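Local coordinates for repeat Five Residue (Rfr) protein or pentapeptide repeat protein (Cyanothece, PDB 2O6W) that is of unknown function but folds as a pentapeptide-repeat protein, a right-handed quadrilateral beta helix of stacked coils, at residues A66-Q70 with S71-S75; A81-E85 with T86-E90; R13-G17 with C18-G22; V56-R60 with A61-N65; A111-Q114 with G115-L118. One frame throughout, in Å; residues are numbered along the deposited sequence.

Contact 1 of 5, residues A66-Q70 with S71-S75; sequences ANLYQ and SDLSS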
loop_
_atom_site.group_PDB
_atom_site.type_symbol
_atom_site.label_atom_id
_atom_site.label_comp_id
_atom_site.label_asym_id
_atom_site.label_seq_id
_atom_site.Cartn_x
_atom_site.Cartn_y
_atom_site.Cartn_z
ATOM N N ALA A 66 7.208 6.873 -5.018
ATOM C CA ALA A 66 6.228 6.516 -6.040
ATOM C C ALA A 66 4.907 7.180 -5.681
ATOM O O ALA A 66 4.691 7.548 -4.533
ATOM C CB ALA A 66 6.051 5.014 -6.104
ATOM N N ASN A 67 4.037 7.349 -6.668
ATOM C CA ASN A 67 2.737 7.956 -6.426
ATOM C C ASN A 67 1.606 6.933 -6.526
ATOM O O ASN A 67 1.317 6.410 -7.610
ATOM C CB ASN A 67 2.473 9.094 -7.416
ATOM C CG ASN A 67 1.105 9.715 -7.218
ATOM O OD1 ASN A 67 0.594 9.748 -6.094
ATOM N ND2 ASN A 67 0.512 10.223 -8.292
ATOM N N LEU A 68 0.967 6.651 -5.395
ATOM C CA LEU A 68 -0.136 5.689 -5.360
ATOM C C LEU A 68 -1.431 6.346 -4.892
ATOM O O LEU A 68 -2.362 5.674 -4.451
ATOM C CB LEU A 68 0.226 4.522 -4.441
ATOM C CG LEU A 68 1.450 3.740 -4.934
ATOM C CD1 LEU A 68 1.948 2.777 -3.863
ATOM C CD2 LEU A 68 1.077 2.995 -6.201
ATOM N N TYR A 69 -1.475 7.671 -5.009
ATOM C CA TYR A 69 -2.638 8.461 -4.614
ATOM C C TYR A 69 -3.971 7.813 -5.005
ATOM O O TYR A 69 -4.175 7.444 -6.159
ATOM C CB TYR A 69 -2.544 9.862 -5.227
ATOM C CG TYR A 69 -3.728 10.741 -4.915
ATOM C CD1 TYR A 69 -4.002 11.133 -3.609
ATOM C CD2 TYR A 69 -4.585 11.172 -5.926
ATOM C CE1 TYR A 69 -5.104 11.931 -3.317
ATOM C CE2 TYR A 69 -5.686 11.968 -5.645
ATOM C CZ TYR A 69 -5.943 12.345 -4.340
ATOM O OH TYR A 69 -7.037 13.134 -4.058
ATOM N N GLN A 70 -4.859 7.682 -4.021
ATOM C CA GLN A 70 -6.189 7.098 -4.201
ATOM C C GLN A 70 -6.234 5.698 -4.787
ATOM O O GLN A 70 -7.235 5.309 -5.370
ATOM C CB GLN A 70 -7.063 8.013 -5.060
ATOM C CG GLN A 70 -7.441 9.309 -4.391
ATOM C CD GLN A 70 -8.525 10.051 -5.151
ATOM O OE1 GLN A 70 -8.431 10.246 -6.363
ATOM N NE2 GLN A 70 -9.560 10.478 -4.437
ATOM N N SER A 71 -5.153 4.943 -4.644
ATOM C CA SER A 71 -5.114 3.583 -5.163
ATOM C C SER A 71 -5.683 2.587 -4.147
ATOM O O SER A 71 -5.605 2.805 -2.936
ATOM C CB SER A 71 -3.676 3.193 -5.503
ATOM O OG SER A 71 -3.290 3.707 -6.767
ATOM N N ASP A 72 -6.272 1.504 -4.640
ATOM C CA ASP A 72 -6.815 0.474 -3.761
ATOM C C ASP A 72 -5.682 -0.533 -3.548
ATOM O O ASP A 72 -5.165 -1.111 -4.507
ATOM C CB ASP A 72 -8.017 -0.229 -4.416
ATOM C CG ASP A 72 -8.744 -1.186 -3.461
ATOM O OD1 ASP A 72 -8.078 -1.814 -2.596
ATOM O OD2 ASP A 72 -9.985 -1.331 -3.589
ATOM N N LEU A 73 -5.302 -0.737 -2.290
ATOM C CA LEU A 73 -4.235 -1.667 -1.946
ATOM C C LEU A 73 -4.726 -2.635 -0.869
ATOM O O LEU A 73 -3.934 -3.177 -0.095
ATOM C CB LEU A 73 -3.015 -0.890 -1.424
ATOM C CG LEU A 73 -2.516 0.257 -2.318
ATOM C CD1 LEU A 73 -1.377 1.015 -1.639
ATOM C CD2 LEU A 73 -2.067 -0.303 -3.650
ATOM N N SER A 74 -6.033 -2.854 -0.819
ATOM C CA SER A 74 -6.596 -3.737 0.194
ATOM C C SER A 74 -5.989 -5.141 0.192
ATOM O O SER A 74 -5.871 -5.777 -0.851
ATOM C CB SER A 74 -8.131 -3.806 0.059
ATOM O OG SER A 74 -8.542 -4.133 -1.255
ATOM N N SER A 75 -5.586 -5.598 1.377
ATOM C CA SER A 75 -4.997 -6.923 1.563
ATOM C C SER A 75 -3.674 -7.118 0.829
ATOM O O SER A 75 -3.205 -8.246 0.667
ATOM C CB SER A 75 -5.985 -8.005 1.120
ATOM O OG SER A 75 -7.180 -7.932 1.884
#
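Leu-68 and Ser-71 close a type II beta turn: Ser-71 N donates to Leu-68 O at 2.9 Å, tilted 26° from the carbonyl plane. Tyr-69 and Gln-70 are its two corner residues, and Gln-70 has positive phi. Leu-68 CB and Ser-71 CB lie 4.3 Å apart, and Ser-71 CB presses on Leu-68 O at 3.0 Å. The serine hydroxyl stands beside its own backbone N (chi1 -81°) and is hydrogen-bonded to Glu-28 N in the preceding coil. Leu-68 and Leu-73, the central residues of successive pentapeptides, both send their side chains into the core, where their CD1 methyls meet at 4.4 Å. On the outer surface Gln-70 CG lies over one face of the Tyr-69 ring, 3.3 Å from the ring plane and displaced toward its edge atoms, while Gln-70 OE1 is hydrogen-bonded to Arg-27 NE and NE2 to Glu-90 OE2. Two Asx turns flank the corner. Asn-67 OD1 accepts Tyr-69 N at 3.1 Å from well above its carbonyl plane, whereas Asp-72 OD1 takes both Ser-74 N, at 2.9 Å, and Ser-74 OG, at 2.7 Å on its syn side. Two donors on one carboxylate oxygen fix the rotation of Asp-72 and would be expected to stabilise its negative charge. Leucines thus pack inside, the buried Ser-71 hydroxyl is satisfied by Glu-28 N, and the outward amides of Asn-67 and Gln-70 bond to neighbouring coils.

Contact 2 of 5, residues A81-E85 with T86-E90; sequences AILVE and TNLSE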
loop_
_atom_site.group_PDB
_atom_site.type_symbol
_atom_site.label_atom_id
_atom_site.label_comp_id
_atom_site.label_asym_id
_atom_site.label_seq_id
_atom_site.Cartn_x
_atom_site.Cartn_y
_atom_site.Cartn_z
ATOM N N ALA A 81 8.875 -4.029 2.578
ATOM C CA ALA A 81 8.897 -3.174 1.402
ATOM C C ALA A 81 9.490 -1.810 1.748
ATOM O O ALA A 81 9.429 -1.364 2.894
ATOM C CB ALA A 81 7.491 -3.007 0.868
ATOM N N ILE A 82 10.069 -1.152 0.755
ATOM C CA ILE A 82 10.657 0.168 0.952
ATOM C C ILE A 82 9.689 1.185 0.353
ATOM O O ILE A 82 9.430 1.172 -0.852
ATOM C CB ILE A 82 12.039 0.267 0.247
ATOM C CG1 ILE A 82 12.969 -0.818 0.807
ATOM C CG2 ILE A 82 12.639 1.656 0.439
ATOM C CD1 ILE A 82 14.269 -0.965 0.066
ATOM N N LEU A 83 9.158 2.060 1.202
ATOM C CA LEU A 83 8.198 3.067 0.774
ATOM C C LEU A 83 8.577 4.453 1.293
ATOM O O LEU A 83 7.740 5.174 1.834
ATOM C CB LEU A 83 6.802 2.685 1.282
ATOM C CG LEU A 83 6.363 1.254 0.962
ATOM C CD1 LEU A 83 5.110 0.894 1.722
ATOM C CD2 LEU A 83 6.136 1.123 -0.528
ATOM N N VAL A 84 9.839 4.822 1.118
ATOM C CA VAL A 84 10.331 6.113 1.580
ATOM C C VAL A 84 9.762 7.281 0.778
ATOM O O VAL A 84 9.941 7.354 -0.434
ATOM C CB VAL A 84 11.880 6.155 1.517
ATOM C CG1 VAL A 84 12.388 7.556 1.825
ATOM C CG2 VAL A 84 12.456 5.153 2.507
ATOM N N GLU A 85 9.082 8.193 1.466
ATOM C CA GLU A 85 8.491 9.364 0.830
ATOM C C GLU A 85 7.477 8.999 -0.247
ATOM O O GLU A 85 7.276 9.751 -1.199
ATOM C CB GLU A 85 9.584 10.242 0.220
ATOM C CG GLU A 85 10.410 10.999 1.241
ATOM C CD GLU A 85 11.707 11.547 0.658
ATOM O OE1 GLU A 85 11.652 12.305 -0.337
ATOM O OE2 GLU A 85 12.787 11.213 1.198
ATOM N N THR A 86 6.836 7.849 -0.093
ATOM C CA THR A 86 5.844 7.393 -1.056
ATOM C C THR A 86 4.521 8.109 -0.814
ATOM O O THR A 86 4.168 8.397 0.332
ATOM C CB THR A 86 5.611 5.869 -0.918
ATOM O OG1 THR A 86 6.833 5.171 -1.190
ATOM C CG2 THR A 86 4.526 5.393 -1.877
ATOM N N ASN A 87 3.787 8.408 -1.882
ATOM C CA ASN A 87 2.494 9.062 -1.712
ATOM C C ASN A 87 1.393 8.009 -1.590
ATOM O O ASN A 87 0.926 7.475 -2.596
ATOM C CB ASN A 87 2.175 9.993 -2.887
ATOM C CG ASN A 87 0.853 10.741 -2.696
ATOM O OD1 ASN A 87 0.265 10.721 -1.614
ATOM N ND2 ASN A 87 0.392 11.410 -3.743
ATOM N N LEU A 88 0.987 7.712 -0.359
ATOM C CA LEU A 88 -0.069 6.731 -0.118
ATOM C C LEU A 88 -1.338 7.400 0.394
ATOM O O LEU A 88 -2.162 6.751 1.033
ATOM C CB LEU A 88 0.383 5.687 0.910
ATOM C CG LEU A 88 1.603 4.860 0.510
ATOM C CD1 LEU A 88 2.166 4.139 1.714
ATOM C CD2 LEU A 88 1.216 3.887 -0.596
ATOM N N SER A 89 -1.501 8.694 0.127
ATOM C CA SER A 89 -2.688 9.388 0.612
ATOM C C SER A 89 -3.981 8.903 -0.045
ATOM O O SER A 89 -4.025 8.603 -1.240
ATOM C CB SER A 89 -2.545 10.907 0.447
ATOM O OG SER A 89 -2.276 11.257 -0.895
ATOM N N GLU A 90 -5.025 8.817 0.771
ATOM C CA GLU A 90 -6.342 8.357 0.348
ATOM C C GLU A 90 -6.327 6.974 -0.293
ATOM O O GLU A 90 -7.165 6.659 -1.134
ATOM C CB GLU A 90 -6.982 9.379 -0.589
ATOM C CG GLU A 90 -7.117 10.734 0.065
ATOM C CD GLU A 90 -8.154 11.621 -0.592
ATOM O OE1 GLU A 90 -8.233 12.809 -0.201
ATOM O OE2 GLU A 90 -8.894 11.135 -1.483
#
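Thr-86 holds OG1 beside its own backbone N (chi1 -61°), and this torsion sets the hydroxyl against Leu-83. OG1 sits 3.1 Å from Leu-83 C and 3.5 Å from Leu-83 CB, so it lies over the leucine's backbone and the root of its side chain. A type II beta turn runs from Leu-83 to Thr-86, with Glu-85 at positive phi, but its closing bond from Thr-86 N to Leu-83 O is weak at 3.4 Å. Deeper in, Leu-83, with chi1 -51°, directs its branch toward Leu-88, and Leu-83 CD1 and Leu-88 CD1 pack at 4.4 Å. Past the corner, Asn-87 OD1 forms an Asx turn with Ser-89: the serine OG donates in the carbonyl plane onto a lone pair at 2.7 Å, while Ser-89 N comes in at 3.2 Å from 40° above that plane. These two directions hold the amide in one rotation. Weak bonds also join Asn-87 to Asn-67 and Asn-107, forming an asparagine ladder across coils. The hydroxyl of Thr-86, buried beside leucine, has a hydrogen-bond partner in Leu-63 O of the preceding coil; a polar group facing inward here therefore links one coil to another.

Contact 3 of 5, residues R13-G17 with C18-G22; sequences RECVG and CNLEG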
loop_
_atom_site.group_PDB
_atom_site.type_symbol
_atom_site.label_atom_id
_atom_site.label_comp_id
_atom_site.label_asym_id
_atom_site.label_seq_id
_atom_site.Cartn_x
_atom_site.Cartn_y
_atom_site.Cartn_z
ATOM N N ARG A 13 -0.186 -10.694 -10.602
ATOM C CA ARG A 13 -0.577 -10.116 -9.316
ATOM C C ARG A 13 0.589 -10.111 -8.338
ATOM O O ARG A 13 0.408 -10.408 -7.160
ATOM C CB ARG A 13 -1.714 -10.919 -8.689
ATOM C CG ARG A 13 -2.889 -11.157 -9.595
ATOM C CD ARG A 13 -3.919 -10.101 -9.403
ATOM N NE ARG A 13 -4.443 -10.121 -8.042
ATOM C CZ ARG A 13 -5.260 -9.191 -7.562
ATOM N NH1 ARG A 13 -5.699 -9.264 -6.316
ATOM N NH2 ARG A 13 -5.628 -8.177 -8.334
ATOM N N GLU A 14 1.784 -9.794 -8.824
ATOM C CA GLU A 14 2.958 -9.753 -7.959
ATOM C C GLU A 14 4.094 -8.965 -8.593
ATOM O O GLU A 14 4.056 -8.630 -9.775
ATOM C CB GLU A 14 3.445 -11.173 -7.643
ATOM C CG GLU A 14 4.057 -11.912 -8.838
ATOM C CD GLU A 14 5.526 -11.566 -9.081
ATOM O OE1 GLU A 14 5.983 -11.678 -10.242
ATOM O OE2 GLU A 14 6.225 -11.199 -8.111
ATOM N N CYS A 15 5.098 -8.666 -7.779
ATOM C CA CYS A 15 6.283 -7.951 -8.220
ATOM C C CYS A 15 7.265 -7.907 -7.056
ATOM O O CYS A 15 7.778 -6.853 -6.690
ATOM C CB CYS A 15 5.935 -6.534 -8.674
ATOM S SG CYS A 15 6.933 -6.009 -10.108
ATOM N N VAL A 16 7.508 -9.078 -6.476
ATOM C CA VAL A 16 8.417 -9.225 -5.349
ATOM C C VAL A 16 9.809 -8.704 -5.697
ATOM O O VAL A 16 10.364 -9.044 -6.743
ATOM C CB VAL A 16 8.517 -10.719 -4.920
ATOM C CG1 VAL A 16 9.504 -10.884 -3.767
ATOM C CG2 VAL A 16 7.140 -11.230 -4.509
ATOM N N GLY A 17 10.356 -7.865 -4.819
ATOM C CA GLY A 17 11.684 -7.311 -5.020
ATOM C C GLY A 17 11.865 -6.366 -6.196
ATOM O O GLY A 17 12.978 -5.918 -6.448
ATOM N N CYS A 18 10.790 -6.058 -6.915
ATOM C CA CYS A 18 10.880 -5.162 -8.064
ATOM C C CYS A 18 11.344 -3.765 -7.648
ATOM O O CYS A 18 11.167 -3.351 -6.502
ATOM C CB CYS A 18 9.512 -5.033 -8.763
ATOM S SG CYS A 18 8.846 -6.524 -9.593
ATOM N N ASN A 19 11.952 -3.052 -8.585
ATOM C CA ASN A 19 12.390 -1.691 -8.344
ATOM C C ASN A 19 11.392 -0.797 -9.058
ATOM O O ASN A 19 11.413 -0.676 -10.283
ATOM C CB ASN A 19 13.806 -1.478 -8.875
ATOM C CG ASN A 19 14.858 -2.103 -7.969
ATOM O OD1 ASN A 19 14.955 -1.755 -6.785
ATOM N ND2 ASN A 19 15.642 -3.036 -8.512
ATOM N N LEU A 20 10.506 -0.189 -8.277
ATOM C CA LEU A 20 9.464 0.673 -8.809
ATOM C C LEU A 20 9.566 2.079 -8.244
ATOM O O LEU A 20 8.553 2.755 -8.061
ATOM C CB LEU A 20 8.097 0.081 -8.462
ATOM C CG LEU A 20 7.885 -1.369 -8.903
ATOM C CD1 LEU A 20 6.673 -1.962 -8.201
ATOM C CD2 LEU A 20 7.723 -1.414 -10.413
ATOM N N GLU A 21 10.785 2.522 -7.972
ATOM C CA GLU A 21 11.009 3.851 -7.412
ATOM C C GLU A 21 10.467 4.964 -8.311
ATOM O O GLU A 21 10.732 4.989 -9.507
ATOM C CB GLU A 21 12.506 4.100 -7.194
ATOM C CG GLU A 21 13.297 2.970 -6.531
ATOM C CD GLU A 21 13.578 1.780 -7.465
ATOM O OE1 GLU A 21 13.533 1.940 -8.713
ATOM O OE2 GLU A 21 13.868 0.681 -6.938
ATOM N N GLY A 22 9.712 5.883 -7.725
ATOM C CA GLY A 22 9.184 6.997 -8.484
ATOM C C GLY A 22 8.120 6.737 -9.535
ATOM O O GLY A 22 7.793 7.656 -10.290
#
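Cys-15 points its side chain at Cys-18, and each of its atoms has a distinct neighbour. CB lies 3.1 Å from Cys-18 SG and 3.9 Å from Cys-18 CB, as expected for the flank of a disulfide. One atom farther, Cys-15 SG is covalently joined to Cys-18 SG at 2.0 Å; the torsion about that bond, -91°, is close to the preferred S-S value, although Cys-15 chi1 (-143°) is not staggered. The same sulfur reaches the apolar core, where Leu-20 CD1 approaches Cys-15 SG at 4.5 Å. From the other end, Cys-18 keeps SG beside its own backbone N, and its CB rests 3.3 Å from Cys-15 O. That oxygen also accepts Cys-18 N at 3.1 Å, from 48° above the carbonyl plane, which closes a type II beta turn with Val-16 and Gly-17 at its corners; Gly-17 takes the position of positive phi. Before the turn, Glu-14 OE2 is met nearly along its C-O axis by Val-16 N at 3.0 Å, and the second carboxylate oxygen makes a salt bridge to Arg-8. The side chains of both cysteines touch Asn-5 of helix 2-10, which covers this end of the solenoid, and Cys-18 also touches Arg-8. A backbone hydrogen bond and a covalent CXXC link thus both join Cys-15 to Cys-18, which restricts the conformations open to the turn.

Contact 4 of 5, residues V56-R60 with A61-N65; sequences VDLTR and ANLSN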
loop_
_atom_site.group_PDB
_atom_site.type_symbol
_atom_site.label_atom_id
_atom_site.label_comp_id
_atom_site.label_asym_id
_atom_site.label_seq_id
_atom_site.Cartn_x
_atom_site.Cartn_y
_atom_site.Cartn_z
ATOM N N VAL A 56 -2.186 -9.032 -4.088
ATOM C CA VAL A 56 -0.989 -8.641 -4.816
ATOM C C VAL A 56 0.215 -8.743 -3.882
ATOM O O VAL A 56 0.172 -8.273 -2.746
ATOM C CB VAL A 56 -1.129 -7.209 -5.362
ATOM C CG1 VAL A 56 0.154 -6.771 -6.042
ATOM C CG2 VAL A 56 -2.297 -7.150 -6.342
ATOM N N ASP A 57 1.283 -9.368 -4.361
ATOM C CA ASP A 57 2.477 -9.552 -3.547
ATOM C C ASP A 57 3.609 -8.600 -3.946
ATOM O O ASP A 57 4.201 -8.727 -5.024
ATOM C CB ASP A 57 2.955 -11.001 -3.655
ATOM C CG ASP A 57 3.878 -11.390 -2.528
ATOM O OD1 ASP A 57 4.697 -10.544 -2.106
ATOM O OD2 ASP A 57 3.802 -12.556 -2.064
ATOM N N LEU A 58 3.910 -7.656 -3.061
ATOM C CA LEU A 58 4.962 -6.679 -3.306
ATOM C C LEU A 58 6.038 -6.730 -2.222
ATOM O O LEU A 58 6.601 -5.702 -1.832
ATOM C CB LEU A 58 4.353 -5.272 -3.402
ATOM C CG LEU A 58 3.508 -4.985 -4.657
ATOM C CD1 LEU A 58 2.745 -3.676 -4.497
ATOM C CD2 LEU A 58 4.418 -4.920 -5.880
ATOM N N THR A 59 6.316 -7.942 -1.751
ATOM C CA THR A 59 7.323 -8.187 -0.727
ATOM C C THR A 59 8.665 -7.665 -1.195
ATOM O O THR A 59 9.063 -7.895 -2.341
ATOM C CB THR A 59 7.492 -9.703 -0.449
ATOM O OG1 THR A 59 6.276 -10.233 0.087
ATOM C CG2 THR A 59 8.644 -9.949 0.528
ATOM N N ARG A 60 9.359 -6.980 -0.290
ATOM C CA ARG A 60 10.676 -6.409 -0.550
ATOM C C ARG A 60 10.740 -5.467 -1.754
ATOM O O ARG A 60 11.826 -5.157 -2.246
ATOM C CB ARG A 60 11.710 -7.526 -0.715
ATOM C CG ARG A 60 11.913 -8.409 0.531
ATOM C CD ARG A 60 13.079 -9.386 0.344
ATOM N NE ARG A 60 12.928 -10.165 -0.885
ATOM C CZ ARG A 60 12.150 -11.239 -0.997
ATOM N NH1 ARG A 60 11.457 -11.673 0.051
ATOM N NH2 ARG A 60 12.053 -11.867 -2.161
ATOM N N ALA A 61 9.588 -5.011 -2.236
ATOM C CA ALA A 61 9.574 -4.101 -3.377
ATOM C C ALA A 61 10.001 -2.700 -2.941
ATOM O O ALA A 61 9.848 -2.325 -1.778
ATOM C CB ALA A 61 8.184 -4.052 -3.998
ATOM N N ASN A 62 10.551 -1.932 -3.873
ATOM C CA ASN A 62 10.963 -0.571 -3.573
ATOM C C ASN A 62 10.020 0.356 -4.335
ATOM O O ASN A 62 10.029 0.386 -5.563
ATOM C CB ASN A 62 12.403 -0.312 -4.016
ATOM C CG ASN A 62 12.970 0.976 -3.424
ATOM O OD1 ASN A 62 12.271 1.988 -3.302
ATOM N ND2 ASN A 62 14.245 0.950 -3.071
ATOM N N LEU A 63 9.209 1.100 -3.591
ATOM C CA LEU A 63 8.249 2.019 -4.166
ATOM C C LEU A 63 8.530 3.453 -3.726
ATOM O O LEU A 63 7.673 4.330 -3.837
ATOM C CB LEU A 63 6.835 1.607 -3.750
ATOM C CG LEU A 63 6.229 0.418 -4.505
ATOM C CD1 LEU A 63 5.175 -0.281 -3.654
ATOM C CD2 LEU A 63 5.626 0.917 -5.802
ATOM N N SER A 64 9.740 3.682 -3.227
ATOM C CA SER A 64 10.164 5.002 -2.753
ATOM C C SER A 64 9.809 6.155 -3.698
ATOM O O SER A 64 10.098 6.103 -4.888
ATOM C CB SER A 64 11.677 5.001 -2.516
ATOM O OG SER A 64 12.022 4.114 -1.462
ATOM N N ASN A 65 9.172 7.190 -3.162
ATOM C CA ASN A 65 8.820 8.354 -3.961
ATOM C C ASN A 65 7.831 8.046 -5.074
ATOM O O ASN A 65 7.640 8.853 -5.987
ATOM C CB ASN A 65 10.091 8.960 -4.568
ATOM C CG ASN A 65 11.060 9.447 -3.510
ATOM O OD1 ASN A 65 10.839 10.483 -2.880
ATOM N ND2 ASN A 65 12.127 8.694 -3.292
#
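Between Leu-58 and Ala-61 the chain makes a type II beta turn, with Ala-61 N donating to Leu-58 O at 3.1 Å from 48° above the carbonyl plane. Ala-61 CB lies on the core side of the turn, 3.1 Å from that same oxygen and 4.1 Å from Leu-58 CB. With CG beside its backbone N (chi1 -70°), Leu-58 directs its branch toward Leu-63, and the CD1 methyls of the two leucines touch at 4.3 Å. This is the packing scheme of the pentapeptide-repeat beta helix: a leucine at the centre of each five-residue unit and a small residue two places before the next leucine both face inward, here Leu-58, Ala-61 and Leu-63. Helix 2-10 adds Leu-9 against Leu-58. Outward-facing residues form an Asx turn on each side of the corner. Thr-59 N approaches Asp-57 OD1 end-on, and the same oxygen uses its syn lone pair for Thr-59 OG1, the latter at 2.7 Å. Asn-62 OD1 receives Ser-64 N in the carbonyl plane at 3.0 Å and Ser-64 OG at 2.8 Å, tilted 23° from it. Arg-60, with positive phi, bends its chain at chi3 and lays it against Val-16 of the neighbouring coil.

Contact 5 of 5, residues A111-Q114 with G115-L118; sequences ANLQ and GANL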
loop_
_atom_site.group_PDB
_atom_site.type_symbol
_atom_site.label_atom_id
_atom_site.label_comp_id
_atom_site.label_asym_id
_atom_site.label_seq_id
_atom_site.Cartn_x
_atom_site.Cartn_y
_atom_site.Cartn_z
ATOM N N ALA A 111 -5.625 7.926 4.588
ATOM C CA ALA A 111 -5.538 6.559 4.120
ATOM C C ALA A 111 -6.356 5.685 5.065
ATOM O O ALA A 111 -6.555 6.034 6.225
ATOM C CB ALA A 111 -4.084 6.109 4.117
ATOM N N ASN A 112 -6.848 4.557 4.575
ATOM C CA ASN A 112 -7.599 3.648 5.437
ATOM C C ASN A 112 -6.667 2.473 5.790
ATOM O O ASN A 112 -6.224 1.743 4.908
ATOM C CB ASN A 112 -8.867 3.169 4.712
ATOM C CG ASN A 112 -9.588 2.055 5.462
ATOM O OD1 ASN A 112 -9.469 1.934 6.683
ATOM N ND2 ASN A 112 -10.349 1.246 4.734
ATOM N N LEU A 113 -6.356 2.311 7.075
ATOM C CA LEU A 113 -5.463 1.237 7.526
ATOM C C LEU A 113 -6.148 0.239 8.445
ATOM O O LEU A 113 -5.502 -0.392 9.287
ATOM C CB LEU A 113 -4.244 1.814 8.257
ATOM C CG LEU A 113 -3.013 2.260 7.457
ATOM C CD1 LEU A 113 -3.425 3.220 6.365
ATOM C CD2 LEU A 113 -1.997 2.916 8.398
ATOM N N GLN A 114 -7.458 0.097 8.281
ATOM C CA GLN A 114 -8.226 -0.821 9.110
ATOM C C GLN A 114 -7.755 -2.256 8.950
ATOM O O GLN A 114 -7.633 -2.769 7.835
ATOM C CB GLN A 114 -9.712 -0.733 8.768
ATOM C CG GLN A 114 -10.602 -1.455 9.766
ATOM C CD GLN A 114 -12.070 -1.307 9.435
ATOM O OE1 GLN A 114 -12.537 -1.805 8.413
ATOM N NE2 GLN A 114 -12.804 -0.610 10.290
ATOM N N GLY A 115 -7.492 -2.893 10.086
ATOM C CA GLY A 115 -7.043 -4.266 10.078
ATOM C C GLY A 115 -5.672 -4.454 9.466
ATOM O O GLY A 115 -5.236 -5.581 9.295
ATOM N N ALA A 116 -4.987 -3.365 9.132
ATOM C CA ALA A 116 -3.659 -3.483 8.535
ATOM C C ALA A 116 -2.619 -3.836 9.585
ATOM O O ALA A 116 -2.750 -3.466 10.758
ATOM C CB ALA A 116 -3.269 -2.188 7.833
ATOM N N ASN A 117 -1.583 -4.548 9.157
ATOM C CA ASN A 117 -0.511 -4.956 10.057
ATOM C C ASN A 117 0.771 -4.182 9.754
ATOM O O ASN A 117 1.375 -4.363 8.701
ATOM C CB ASN A 117 -0.238 -6.456 9.908
ATOM C CG ASN A 117 0.662 -6.995 11.010
ATOM O OD1 ASN A 117 1.332 -6.228 11.708
ATOM N ND2 ASN A 117 0.690 -8.315 11.165
ATOM N N LEU A 118 1.182 -3.329 10.684
ATOM C CA LEU A 118 2.394 -2.543 10.508
ATOM C C LEU A 118 3.482 -2.861 11.525
ATOM O O LEU A 118 4.287 -1.996 11.849
ATOM C CB LEU A 118 2.077 -1.043 10.575
ATOM C CG LEU A 118 1.403 -0.414 9.348
ATOM C CD1 LEU A 118 0.024 -1.025 9.152
ATOM C CD2 LEU A 118 1.303 1.093 9.537
#
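A type II beta turn at one corner of the pentapeptide-repeat helix brings Leu-113 and Ala-116 together, with Gln-114 and Gly-115 as its corner residues. The closing bond runs from Ala-116 N to Leu-113 O at 3.0 Å, and the donor sits 51° above the carbonyl plane. Leu-113 O has a second donor in Thr-136 OG1 of the following coil, so this one carbonyl serves both the turn and the stacking. Ala-116 CB backs the turn from inside, 3.2 Å from Leu-113 O and 4.1 Å from Leu-113 CB. Beyond it the leucines pack methyl to methyl, Leu-113 CD2 to Leu-118 CD2 at 3.9 Å, with the two side chains crossing at about a right angle. A chi2 near +60° in both leucines leaves CD2, not CD1, extended from CA, and CD2 therefore makes the contact. On the outer side, Gln-114 places CG anti to its N and beside its carbonyl carbon (chi1 -169°), with CG 3.4 Å from Gly-115 N; its extended chain then lies against Glu-94, Asn-132 and Glu-134 of the coils before and after. Gly-115 turns the corner at positive phi without a side chain. Asn-112 OD1 accepts Gln-114 N at 3.2 Å, an Asx turn, and also receives Asn-132 ND2, so the same amide oxygen supports its own corner and the asparagine ladder to the next coil. Inward leucine and alanine, outward asparagine, and a type II turn at the corner are typical of the pentapeptide-repeat right-handed quadrilateral beta helix.

Along the chain the order is contact 3, contact 4, contact 1, contact 2, contact 5, all in series within one solenoid. Contacts 3 and 4 stack directly, centres 5 Å apart, joined by probable backbone hydrogen bonds such as Gly-17 N to Thr-59 O, and helix 2-10 covers both. Through probable backbone hydrogen bonds, contact 2 continues this stack from Ile-82 to Ala-61 and Leu-63 of contact 4, and contact 1 joins contact 2 between Leu-68 and Asn-87, centres about 9 Å apart. Contact 5 packs Ala-111 CB on Leu-88 O of contact 2, centres about 13 Å apart, and lies about 21 Å from contact 3. Corners repeated from coil to coil stack with inward leucines in every contact.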